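Peptidoglycan N-acetylglucosamine deacetylase (Bacillus cereus, PDB 5N1P) catalyses the metal-dependent removal of the acetyl group from N-acetylglucosamine residues of peptidoglycan, releasing acetate and leaving glucosamine in the polymer. Local coordinates at residues A4-D9 with A171-I176; A17-T22 with A30-I35; H54-H59 with G83-I88; G118-D123 with E188-E193. All coordinates share one frame; numbering follows the deposited sequence.

Contact 1: residues A4-D9 with A171-I176; sequences AYLTFD and AAVPAI. With 8GK (~{N}-oxidanylnaphthalene-1-carboxamide), chain E.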
# COMPACT_ATOMS: atom_id res chain seq x y z
N ALA A 4 -5.78 -7.31 9.82
CA ALA A 4 -5.42 -7.36 8.41
C ALA A 4 -5.19 -5.95 7.91
O ALA A 4 -6.03 -5.07 8.08
CB ALA A 4 -6.51 -8.05 7.59
N TYR A 5 -4.04 -5.74 7.28
CA TYR A 5 -3.70 -4.45 6.70
C TYR A 5 -3.79 -4.52 5.18
O TYR A 5 -2.85 -4.98 4.52
CB TYR A 5 -2.30 -4.01 7.12
CG TYR A 5 -2.15 -3.80 8.61
CD1 TYR A 5 -2.30 -2.54 9.17
CD2 TYR A 5 -1.84 -4.87 9.45
CE1 TYR A 5 -2.16 -2.35 10.53
CE2 TYR A 5 -1.70 -4.68 10.81
CZ TYR A 5 -1.86 -3.42 11.34
OH TYR A 5 -1.72 -3.22 12.69
N LEU A 6 -4.92 -4.09 4.64
CA LEU A 6 -5.06 -4.00 3.20
C LEU A 6 -4.21 -2.84 2.73
O LEU A 6 -4.34 -1.73 3.27
CB LEU A 6 -6.51 -3.78 2.79
CG LEU A 6 -7.46 -4.96 2.78
CD1 LEU A 6 -8.86 -4.49 2.45
CD2 LEU A 6 -6.98 -6.00 1.76
N THR A 7 -3.37 -3.06 1.74
CA THR A 7 -2.56 -1.96 1.20
C THR A 7 -2.74 -1.88 -0.32
O THR A 7 -2.80 -2.91 -1.01
CB THR A 7 -1.05 -2.08 1.55
OG1 THR A 7 -0.44 -3.17 0.82
CG2 THR A 7 -0.85 -2.28 3.06
N PHE A 8 -2.83 -0.66 -0.82
CA PHE A 8 -3.12 -0.44 -2.23
C PHE A 8 -2.06 0.45 -2.83
O PHE A 8 -1.90 1.59 -2.40
CB PHE A 8 -4.50 0.19 -2.42
CG PHE A 8 -5.62 -0.64 -1.89
CD1 PHE A 8 -6.14 -1.66 -2.67
CD2 PHE A 8 -6.11 -0.44 -0.61
CE1 PHE A 8 -7.17 -2.47 -2.19
CE2 PHE A 8 -7.15 -1.24 -0.12
CZ PHE A 8 -7.67 -2.26 -0.91
N ASP A 9 -1.36 -0.06 -3.83
CA ASP A 9 -0.25 0.63 -4.49
C ASP A 9 -0.62 1.24 -5.84
O ASP A 9 -1.52 0.74 -6.53
CB ASP A 9 0.91 -0.34 -4.76
CG ASP A 9 1.67 -0.75 -3.51
OD1 ASP A 9 1.31 -0.32 -2.40
OD2 ASP A 9 2.66 -1.53 -3.65
N ALA A 171 -12.59 -4.97 -7.31
CA ALA A 171 -13.74 -5.86 -7.28
C ALA A 171 -13.57 -7.03 -6.30
O ALA A 171 -14.54 -7.63 -5.85
CB ALA A 171 -14.01 -6.40 -8.67
N ALA A 172 -12.32 -7.34 -5.97
CA ALA A 172 -12.04 -8.46 -5.09
C ALA A 172 -12.23 -8.09 -3.63
O ALA A 172 -12.36 -8.96 -2.77
CB ALA A 172 -10.61 -8.98 -5.32
N VAL A 173 -12.26 -6.80 -3.34
CA VAL A 173 -12.21 -6.36 -1.95
C VAL A 173 -13.43 -6.80 -1.10
O VAL A 173 -13.23 -7.27 0.02
CB VAL A 173 -11.98 -4.84 -1.89
CG1 VAL A 173 -12.16 -4.32 -0.48
CG2 VAL A 173 -10.57 -4.55 -2.36
N PRO A 174 -14.67 -6.72 -1.63
CA PRO A 174 -15.76 -7.22 -0.78
C PRO A 174 -15.59 -8.68 -0.32
O PRO A 174 -15.81 -8.96 0.86
CB PRO A 174 -17.00 -7.08 -1.69
CG PRO A 174 -16.66 -5.94 -2.57
CD PRO A 174 -15.18 -6.08 -2.85
N ALA A 175 -15.17 -9.57 -1.22
CA ALA A 175 -14.99 -10.98 -0.85
C ALA A 175 -13.81 -11.18 0.10
O ALA A 175 -13.81 -12.09 0.93
CB ALA A 175 -14.81 -11.83 -2.09
N ILE A 176 -12.78 -10.34 -0.04
CA ILE A 176 -11.64 -10.40 0.85
C ILE A 176 -12.05 -9.96 2.25
O ILE A 176 -11.68 -10.59 3.24
CB ILE A 176 -10.48 -9.50 0.35
CG1 ILE A 176 -9.84 -10.12 -0.89
CG2 ILE A 176 -9.44 -9.31 1.44
CD1 ILE A 176 -8.90 -9.16 -1.60
C1 8GK E . 5.09 -3.00 -6.59
C2 8GK E . 5.70 -4.31 -6.96
C3 8GK E . 5.88 -4.60 -8.30
C4 8GK E . 6.46 -5.80 -8.68
C5 8GK E . 6.88 -6.72 -7.71
C6 8GK E . 6.71 -6.42 -6.36
C7 8GK E . 6.12 -5.22 -5.99
C8 8GK E . 6.63 -6.08 -10.03
C9 8GK E . 6.21 -5.18 -11.00
C10 8GK E . 5.62 -3.97 -10.62
C11 8GK E . 5.46 -3.69 -9.27
O12 8GK E . 5.74 -2.01 -6.82
N13 8GK E . 3.86 -2.92 -6.06
O14 8GK E . 3.11 -1.80 -6.39

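Contact 2: residues A17-T22 with A30-I35; sequences AELLNT and ATFFLI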
# COMPACT_ATOMS: atom_id res chain seq x y z
N ALA A 17 -12.17 5.96 -6.01
CA ALA A 17 -13.37 6.44 -5.34
C ALA A 17 -14.31 5.26 -5.02
O ALA A 17 -14.86 5.18 -3.92
CB ALA A 17 -14.08 7.49 -6.20
N GLU A 18 -14.46 4.35 -5.97
CA GLU A 18 -15.28 3.16 -5.74
C GLU A 18 -14.73 2.30 -4.60
O GLU A 18 -15.48 1.80 -3.76
CB GLU A 18 -15.39 2.33 -7.01
CG GLU A 18 -16.20 1.06 -6.82
CD GLU A 18 -16.45 0.34 -8.12
OE1 GLU A 18 -15.97 0.83 -9.16
OE2 GLU A 18 -17.13 -0.72 -8.09
N LEU A 19 -13.41 2.12 -4.59
CA LEU A 19 -12.78 1.39 -3.50
C LEU A 19 -13.06 2.04 -2.15
O LEU A 19 -13.41 1.36 -1.18
CB LEU A 19 -11.27 1.28 -3.73
CG LEU A 19 -10.47 0.65 -2.60
CD1 LEU A 19 -10.96 -0.77 -2.28
CD2 LEU A 19 -8.99 0.64 -2.96
N LEU A 20 -12.91 3.35 -2.08
CA LEU A 20 -13.17 4.07 -0.84
C LEU A 20 -14.60 3.89 -0.36
O LEU A 20 -14.84 3.75 0.84
CB LEU A 20 -12.86 5.56 -1.02
CG LEU A 20 -11.36 5.85 -1.10
CD1 LEU A 20 -11.13 7.28 -1.53
CD2 LEU A 20 -10.71 5.58 0.26
N ASN A 21 -15.54 3.87 -1.29
CA ASN A 21 -16.94 3.66 -0.94
C ASN A 21 -17.15 2.25 -0.40
O ASN A 21 -17.88 2.04 0.56
CB ASN A 21 -17.84 3.93 -2.14
CG ASN A 21 -17.82 5.40 -2.55
OD1 ASN A 21 -17.53 6.28 -1.73
ND2 ASN A 21 -18.13 5.67 -3.81
N THR A 22 -16.48 1.28 -1.02
CA THR A 22 -16.58 -0.11 -0.58
C THR A 22 -16.01 -0.27 0.83
O THR A 22 -16.62 -0.92 1.68
CB THR A 22 -15.85 -1.05 -1.57
OG1 THR A 22 -16.52 -0.99 -2.84
CG2 THR A 22 -15.85 -2.49 -1.06
N ALA A 30 -7.81 1.19 5.53
CA ALA A 30 -6.76 0.60 4.72
C ALA A 30 -5.60 1.56 4.57
O ALA A 30 -5.61 2.65 5.16
CB ALA A 30 -7.32 0.21 3.36
N THR A 31 -4.61 1.16 3.77
CA THR A 31 -3.38 1.93 3.60
C THR A 31 -3.12 2.09 2.12
O THR A 31 -3.26 1.13 1.36
CB THR A 31 -2.21 1.21 4.30
OG1 THR A 31 -2.50 1.12 5.71
CG2 THR A 31 -0.88 1.93 4.09
N PHE A 32 -2.77 3.30 1.69
CA PHE A 32 -2.56 3.61 0.28
C PHE A 32 -1.15 4.11 0.06
O PHE A 32 -0.71 4.98 0.79
CB PHE A 32 -3.56 4.68 -0.20
CG PHE A 32 -4.98 4.20 -0.24
CD1 PHE A 32 -5.77 4.24 0.89
CD2 PHE A 32 -5.49 3.66 -1.40
CE1 PHE A 32 -7.07 3.77 0.86
CE2 PHE A 32 -6.80 3.20 -1.45
CZ PHE A 32 -7.59 3.25 -0.31
N PHE A 33 -0.47 3.61 -0.97
CA PHE A 33 0.89 4.04 -1.28
C PHE A 33 0.87 4.66 -2.67
O PHE A 33 0.62 3.99 -3.67
CB PHE A 33 1.87 2.86 -1.20
CG PHE A 33 2.05 2.34 0.20
CD1 PHE A 33 2.76 3.08 1.14
CD2 PHE A 33 1.55 1.10 0.56
CE1 PHE A 33 2.97 2.60 2.42
CE2 PHE A 33 1.74 0.61 1.86
CZ PHE A 33 2.44 1.36 2.79
N LEU A 34 1.09 5.98 -2.70
CA LEU A 34 0.78 6.78 -3.88
C LEU A 34 2.01 7.15 -4.69
O LEU A 34 3.08 7.41 -4.14
CB LEU A 34 0.07 8.06 -3.44
CG LEU A 34 -1.15 7.89 -2.52
CD1 LEU A 34 -1.79 9.27 -2.34
CD2 LEU A 34 -2.11 6.88 -3.11
N ILE A 35 1.82 7.22 -6.01
CA ILE A 35 2.86 7.66 -6.93
C ILE A 35 2.70 9.15 -7.19
O ILE A 35 1.59 9.63 -7.40
CB ILE A 35 2.79 6.89 -8.25
CG1 ILE A 35 3.12 5.42 -7.99
CG2 ILE A 35 3.73 7.51 -9.27
CD1 ILE A 35 3.02 4.54 -9.22

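Contact 3: residues H54-H59 with G83-I88; sequences HYVGMH and GLIANI. With ZN (zinc ion), chain F; 8GK (~{N}-oxidanylnaphthalene-1-carboxamide), chain E.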
# COMPACT_ATOMS: atom_id res chain seq x y z
N HIS A 54 -7.95 6.43 6.32
CA HIS A 54 -6.93 5.55 5.77
C HIS A 54 -5.57 6.18 5.88
O HIS A 54 -5.44 7.40 5.97
CB HIS A 54 -7.25 5.23 4.30
CG HIS A 54 -8.66 4.78 4.11
ND1 HIS A 54 -9.12 3.56 4.57
CD2 HIS A 54 -9.72 5.40 3.55
CE1 HIS A 54 -10.40 3.45 4.28
NE2 HIS A 54 -10.79 4.55 3.67
N TYR A 55 -4.54 5.35 5.88
CA TYR A 55 -3.19 5.88 5.88
C TYR A 55 -2.73 6.15 4.45
O TYR A 55 -2.86 5.30 3.59
CB TYR A 55 -2.22 4.91 6.55
CG TYR A 55 -0.86 5.52 6.70
CD1 TYR A 55 0.10 5.35 5.70
CD2 TYR A 55 -0.53 6.29 7.80
CE1 TYR A 55 1.36 5.94 5.81
CE2 TYR A 55 0.73 6.88 7.93
CZ TYR A 55 1.66 6.68 6.94
OH TYR A 55 2.92 7.25 7.06
N VAL A 56 -2.19 7.34 4.23
CA VAL A 56 -1.61 7.70 2.94
C VAL A 56 -0.09 7.79 3.05
O VAL A 56 0.44 8.61 3.80
CB VAL A 56 -2.14 9.04 2.43
CG1 VAL A 56 -1.45 9.41 1.15
CG2 VAL A 56 -3.66 8.95 2.23
N GLY A 57 0.59 6.92 2.31
CA GLY A 57 2.05 6.90 2.29
C GLY A 57 2.59 7.01 0.87
O GLY A 57 1.85 7.24 -0.07
N MET A 58 3.90 6.80 0.74
CA MET A 58 4.60 7.10 -0.51
C MET A 58 5.03 5.85 -1.27
O MET A 58 5.48 4.88 -0.67
CB MET A 58 5.86 7.94 -0.24
CG MET A 58 5.57 9.40 0.12
SD MET A 58 5.08 9.66 1.83
CE MET A 58 6.53 9.02 2.66
N HIS A 59 4.94 5.92 -2.60
CA HIS A 59 5.35 4.80 -3.47
C HIS A 59 6.29 5.28 -4.59
O HIS A 59 6.43 4.60 -5.59
CB HIS A 59 4.13 4.11 -4.08
CG HIS A 59 4.41 2.75 -4.67
ND1 HIS A 59 5.21 1.81 -4.07
CD2 HIS A 59 3.92 2.17 -5.79
CE1 HIS A 59 5.22 0.71 -4.79
NE2 HIS A 59 4.45 0.90 -5.85
N GLY A 83 6.36 15.52 0.12
CA GLY A 83 6.02 16.94 0.05
C GLY A 83 4.74 17.19 -0.74
O GLY A 83 3.94 18.05 -0.37
N LEU A 84 4.54 16.45 -1.83
CA LEU A 84 3.33 16.57 -2.63
C LEU A 84 2.09 16.19 -1.82
O LEU A 84 1.06 16.87 -1.88
CB LEU A 84 3.41 15.68 -3.87
CG LEU A 84 4.43 16.13 -4.93
CD1 LEU A 84 4.52 15.09 -6.04
CD2 LEU A 84 4.04 17.49 -5.49
N ILE A 85 2.20 15.10 -1.07
CA ILE A 85 1.10 14.69 -0.22
C ILE A 85 0.84 15.73 0.88
O ILE A 85 -0.32 16.10 1.13
CB ILE A 85 1.39 13.30 0.37
CG1 ILE A 85 1.36 12.26 -0.75
CG2 ILE A 85 0.34 12.93 1.43
CD1 ILE A 85 1.95 10.92 -0.37
N ALA A 86 1.91 16.22 1.51
CA ALA A 86 1.79 17.18 2.60
C ALA A 86 1.12 18.47 2.14
O ALA A 86 0.43 19.13 2.92
CB ALA A 86 3.15 17.47 3.20
N ASN A 87 1.33 18.84 0.88
CA ASN A 87 0.72 20.04 0.32
C ASN A 87 -0.80 19.97 0.34
O ASN A 87 -1.49 20.99 0.39
CB ASN A 87 1.19 20.27 -1.12
CG ASN A 87 2.62 20.73 -1.20
OD1 ASN A 87 3.13 21.37 -0.28
ND2 ASN A 87 3.28 20.42 -2.31
N ILE A 88 -1.31 18.74 0.26
CA ILE A 88 -2.74 18.51 0.20
C ILE A 88 -3.32 18.29 1.60
O ILE A 88 -4.30 18.95 1.97
CB ILE A 88 -3.08 17.28 -0.67
CG1 ILE A 88 -2.52 17.47 -2.08
CG2 ILE A 88 -4.59 17.03 -0.69
CD1 ILE A 88 -2.57 16.20 -2.92
ZN ZN F . 4.08 -0.32 -7.56
C1 8GK E . 5.09 -3.00 -6.59
C2 8GK E . 5.70 -4.31 -6.96
C3 8GK E . 5.88 -4.60 -8.30
C4 8GK E . 6.46 -5.80 -8.68
C5 8GK E . 6.88 -6.72 -7.71
C6 8GK E . 6.71 -6.42 -6.36
C7 8GK E . 6.12 -5.22 -5.99
C8 8GK E . 6.63 -6.08 -10.03
C9 8GK E . 6.21 -5.18 -11.00
C10 8GK E . 5.62 -3.97 -10.62
C11 8GK E . 5.46 -3.69 -9.27
O12 8GK E . 5.74 -2.01 -6.82
N13 8GK E . 3.86 -2.92 -6.06
O14 8GK E . 3.11 -1.80 -6.39
O HOH W 1 3.28 -1.72 -9.20

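Contact 4: residues G118-D123 with E188-E193; sequences GFKVWD and EAYHEE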
# COMPACT_ATOMS: atom_id res chain seq x y z
N GLY A 118 14.26 9.64 8.34
CA GLY A 118 13.07 9.59 9.17
C GLY A 118 11.95 8.77 8.56
O GLY A 118 10.79 8.88 8.97
N PHE A 119 12.29 7.94 7.58
CA PHE A 119 11.29 7.14 6.88
C PHE A 119 11.21 5.72 7.44
O PHE A 119 12.16 5.23 8.05
CB PHE A 119 11.60 7.05 5.38
CG PHE A 119 11.48 8.35 4.67
CD1 PHE A 119 10.23 8.83 4.30
CD2 PHE A 119 12.59 9.12 4.40
CE1 PHE A 119 10.10 10.04 3.65
CE2 PHE A 119 12.46 10.33 3.75
CZ PHE A 119 11.21 10.78 3.38
N LYS A 120 10.07 5.08 7.22
CA LYS A 120 9.91 3.65 7.43
C LYS A 120 9.62 2.96 6.10
O LYS A 120 9.28 3.62 5.11
CB LYS A 120 8.78 3.35 8.43
CG LYS A 120 8.96 3.96 9.83
CD LYS A 120 10.13 3.35 10.58
CE LYS A 120 10.21 3.91 11.99
NZ LYS A 120 11.39 3.40 12.73
N VAL A 121 9.75 1.64 6.08
CA VAL A 121 9.54 0.85 4.88
C VAL A 121 8.65 -0.34 5.19
O VAL A 121 8.96 -1.12 6.09
CB VAL A 121 10.88 0.31 4.30
CG1 VAL A 121 10.60 -0.77 3.25
CG2 VAL A 121 11.72 1.42 3.73
N TRP A 122 7.55 -0.48 4.45
CA TRP A 122 6.73 -1.68 4.55
C TRP A 122 6.72 -2.41 3.22
O TRP A 122 6.40 -1.82 2.17
CB TRP A 122 5.29 -1.35 4.96
CG TRP A 122 4.98 -1.60 6.40
CD1 TRP A 122 5.89 -1.69 7.43
CD2 TRP A 122 3.69 -1.86 6.97
NE1 TRP A 122 5.22 -1.96 8.61
CE2 TRP A 122 3.88 -2.08 8.35
CE3 TRP A 122 2.40 -1.92 6.44
CZ2 TRP A 122 2.82 -2.36 9.21
CZ3 TRP A 122 1.34 -2.19 7.30
CH2 TRP A 122 1.57 -2.41 8.67
N ASP A 123 7.08 -3.69 3.27
CA ASP A 123 6.81 -4.60 2.18
C ASP A 123 5.43 -5.22 2.47
O ASP A 123 4.50 -4.50 2.82
CB ASP A 123 7.92 -5.65 2.04
CG ASP A 123 9.24 -5.04 1.58
OD1 ASP A 123 9.25 -4.39 0.52
OD2 ASP A 123 10.27 -5.21 2.28
N GLU A 188 -7.53 -2.62 9.75
CA GLU A 188 -7.01 -1.34 10.21
C GLU A 188 -6.06 -0.72 9.21
O GLU A 188 -5.45 -1.41 8.39
CB GLU A 188 -6.29 -1.48 11.55
CG GLU A 188 -7.21 -1.80 12.72
CD GLU A 188 -6.54 -1.54 14.06
OE1 GLU A 188 -5.34 -1.87 14.19
OE2 GLU A 188 -7.21 -1.01 14.97
N ALA A 189 -5.96 0.60 9.29
CA ALA A 189 -4.93 1.31 8.56
C ALA A 189 -3.61 1.21 9.31
O ALA A 189 -3.59 0.93 10.50
CB ALA A 189 -5.30 2.76 8.36
N TYR A 190 -2.52 1.46 8.61
CA TYR A 190 -1.25 1.68 9.27
C TYR A 190 -1.31 2.89 10.16
O TYR A 190 -1.96 3.87 9.86
CB TYR A 190 -0.13 1.85 8.24
CG TYR A 190 1.22 2.19 8.83
CD1 TYR A 190 2.08 1.18 9.27
CD2 TYR A 190 1.66 3.51 8.92
CE1 TYR A 190 3.33 1.48 9.80
CE2 TYR A 190 2.90 3.82 9.45
CZ TYR A 190 3.74 2.79 9.88
OH TYR A 190 4.97 3.15 10.39
N HIS A 191 -0.56 2.80 11.25
CA HIS A 191 -0.48 3.78 12.33
C HIS A 191 0.98 4.07 12.72
O HIS A 191 1.68 3.17 13.19
CB HIS A 191 -1.36 3.15 13.39
CG HIS A 191 -2.82 3.40 13.19
ND1 HIS A 191 -3.62 2.67 12.34
CD2 HIS A 191 -3.66 4.03 14.05
CE1 HIS A 191 -4.89 3.02 12.52
NE2 HIS A 191 -4.93 3.84 13.57
N GLU A 192 1.44 5.28 12.37
CA GLU A 192 2.84 5.66 12.59
C GLU A 192 3.27 5.48 14.05
O GLU A 192 4.38 5.02 14.32
CB GLU A 192 3.10 7.11 12.16
CG GLU A 192 3.32 7.27 10.66
CD GLU A 192 3.51 8.71 10.20
OE1 GLU A 192 3.70 9.62 11.04
OE2 GLU A 192 3.45 8.94 8.97
N GLU A 193 2.38 5.83 14.97
CA GLU A 193 2.69 5.71 16.39
C GLU A 193 2.70 4.25 16.86
O GLU A 193 3.11 3.96 17.99
CB GLU A 193 1.68 6.51 17.22
CG GLU A 193 0.23 6.04 17.09
CD GLU A 193 -0.50 6.61 15.87
OE1 GLU A 193 0.16 6.93 14.85
OE2 GLU A 193 -1.74 6.75 15.93

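Contact 1: residues A4-D9 with A171-I176
V173 is the residue that meets both strand side chains: its CG1 faces L6 and its CG2 faces F8. The tighter of these approaches puts V173 CG2 4.0 Å from F8 CZ and equally far from CE1, at the ring edge and near its plane, so the methyl abuts the rim instead of covering the π face. The other branch is looser, with V173 CG1 4.4 Å from L6 CD1. The second methyl of L6 reaches further along the helix, CD2 lying 4.1 Å from I176 CG2. No hydrogen bond spans the interface, and all four side chains are buried. V173 carries CG1 anti to its backbone N (chi1 170°), which directs one methyl to each of L6 and F8, alternate residues on the same side of the strand.

The short axes run almost exactly antiparallel, at 177° and 11.9 Å apart. This is strand-helix packing as in the distorted (β/α) barrel of CE4 polysaccharide deacetylases: helix 167-182 lies outside the parallel sheet, and L6 and F8 face it from strand 2-9. The helix is kinked at P174, where the N atoms of P174 and A175 have no bond to the preceding turn; regular bonding returns with I176 N to A172 O.

Further out, F8 also meets the ring of F32, while A172 and A175 pack against helix 138-152. On the opposite side of the strand, T7 OG1 bonds to I160 O and R97. The same arginine forms a salt bridge with D9 OD1, holding the inferred proton acceptor where its OD2 lies 2.8 Å from the inhibitor atom 8GK O14.

Contact 2: residues A17-T22 with A30-I35
F32 points the far end of its ring at two successive leucines of the helix, and their rotamers differ in a way that brings a CD2 methyl of each to that end. L19 has CG anti to its backbone N (chi1 174°) and a bent second torsion (chi2 58°). It comes head-on from the direction opposite to the phenylalanine, and its CD2 sits 3.7 Å from F32 CE2, at the edge and near the ring plane. L20 instead has CG beside its backbone N, anti to the carbonyl carbon (chi1 -73°), and an extended chi2. Its CB starts off to one flank, and this torsion pair brings CD2 to 3.9 Å from F32 CZ, slanting onto the ring.

F32 CZ is within reach of both methyls, with L19 CD2 4.0 Å from it. The interface is wholly apolar and buried, with no hydrogen bond across it. L19 also touches F8 and V173, L20 touches H54 and R48, and E49 of helix 43-51 touches F32. Helix 16-25 is thus fastened by neighbouring leucines to strand 31-34, the strand that follows it, as expected for a beta-alpha-beta crossover, here the one formed by strand 2-9, helix 16-25 and strand 31-34 of the deacetylase barrel.

Contact 3: residues H54-H59 with G83-I88
V56 and I85 mark the closest backbone approach, their CA atoms 8.1 Å apart, where the axes of strand 55-58 and the helix segment pass at 9.3 Å and run roughly antiparallel at 149°. I85 is the helix residue that makes every contact. Its CG2 and CD1 both meet V56 CG1, each at 4.0 Å, and CD1, at the end of an extended chain, goes on to touch G57 and M58. There it stands 3.7 Å from the backbone atom G57 O, and 4.0 Å from M58 CG. The bend of the methionine chain at chi2 (80°) places SD beside I85 CD1 as well. V39 of helix 36-41 packs against I85 from outside the pair.

Just past the strand's end, H59 turns the other way, towards the active site. Its NE2 binds the zinc ion at 2.1 Å, alongside D10 and H63, and its ND1 bonds to R97 O, a second-shell carbonyl that fixes the rotation of the ring. The backbone N of H59 is held in turn by D81. The inhibitor takes two further zinc positions, 8GK O14 at 2.1 Å and 8GK O12 at 2.5 Å from the metal, and a water occupies another. Chelation through both oxygens is the usual mode of a hydroxamate; here the two bonds are unequal. It is consistent with the inhibitor taking metal positions that substrate or water would probably use during deacetylation.

Contact 4: residues G118-D123 with E188-E193
Y190 meets W122 and K120 with one side of its ring and its hydroxyl. From CB, which points towards 118-123, the side chain leaves with CG anti to the backbone N (chi1 176°), and this presents one ring edge to the indole. CD1 makes the main approach: it lies over one face of W122, offset towards the rim, 3.6 Å from CZ2 and 3.7 Å from CH2. The next atom along, Y190 CE1, is 3.9 Å from W122 CE2 and as far from CZ2, with NE1 only slightly farther. The tyrosine ring and the six-membered ring of W122 thus form a T-shaped, edge-to-face pair, with centroids 4.9 Å apart and planes at 74°.

In the fold, the contact brings the loop after strand 185-187 against strand 120-121 and the residues just past it. Strand 185-187 belongs to the main parallel sheet of the CE4 barrel, while 120-121 pairs with 95-96 in a separate short parallel sheet.

At the tip, Y190 OH comes 4.1 Å from K120 CG, brushing an aliphatic part of the lysine, whose chain crosses it at about a right angle. K120 bends at chi2 and carries its amino end away from the tyrosine. The polar partner of Y190 OH is H195 ND1. W122 is held from outside as well: its NE1 bonds to F196 O, and the F196 ring adds a second edge-to-face contact. At the backbone, T31 OG1 bonds to Y190 N.

Neighbouring strands tie the first three contacts together. F8 N lies 2.9 Å from T31 O between contacts 1 and 2, and F32 O is 2.8 Å from G57 N between contacts 2 and 3, both probable backbone hydrogen bonds. Contact 4 joins this group mostly through side chains: Y55 OH of contact 3 is 2.6 Å from E192 OE2, and Y5 of contact 1 packs on W122. Contacts 1 and 3 have centres about 20 Å apart, yet their strands end at one site, where D9 OD2 comes 3.6 Å from H59 CE1 and both residues touch the inhibitor. Contacts 2 and 4 hold no metal-site residue; the side chains of F8, F32 and W122 are about 10, 12 and 13 Å from zinc.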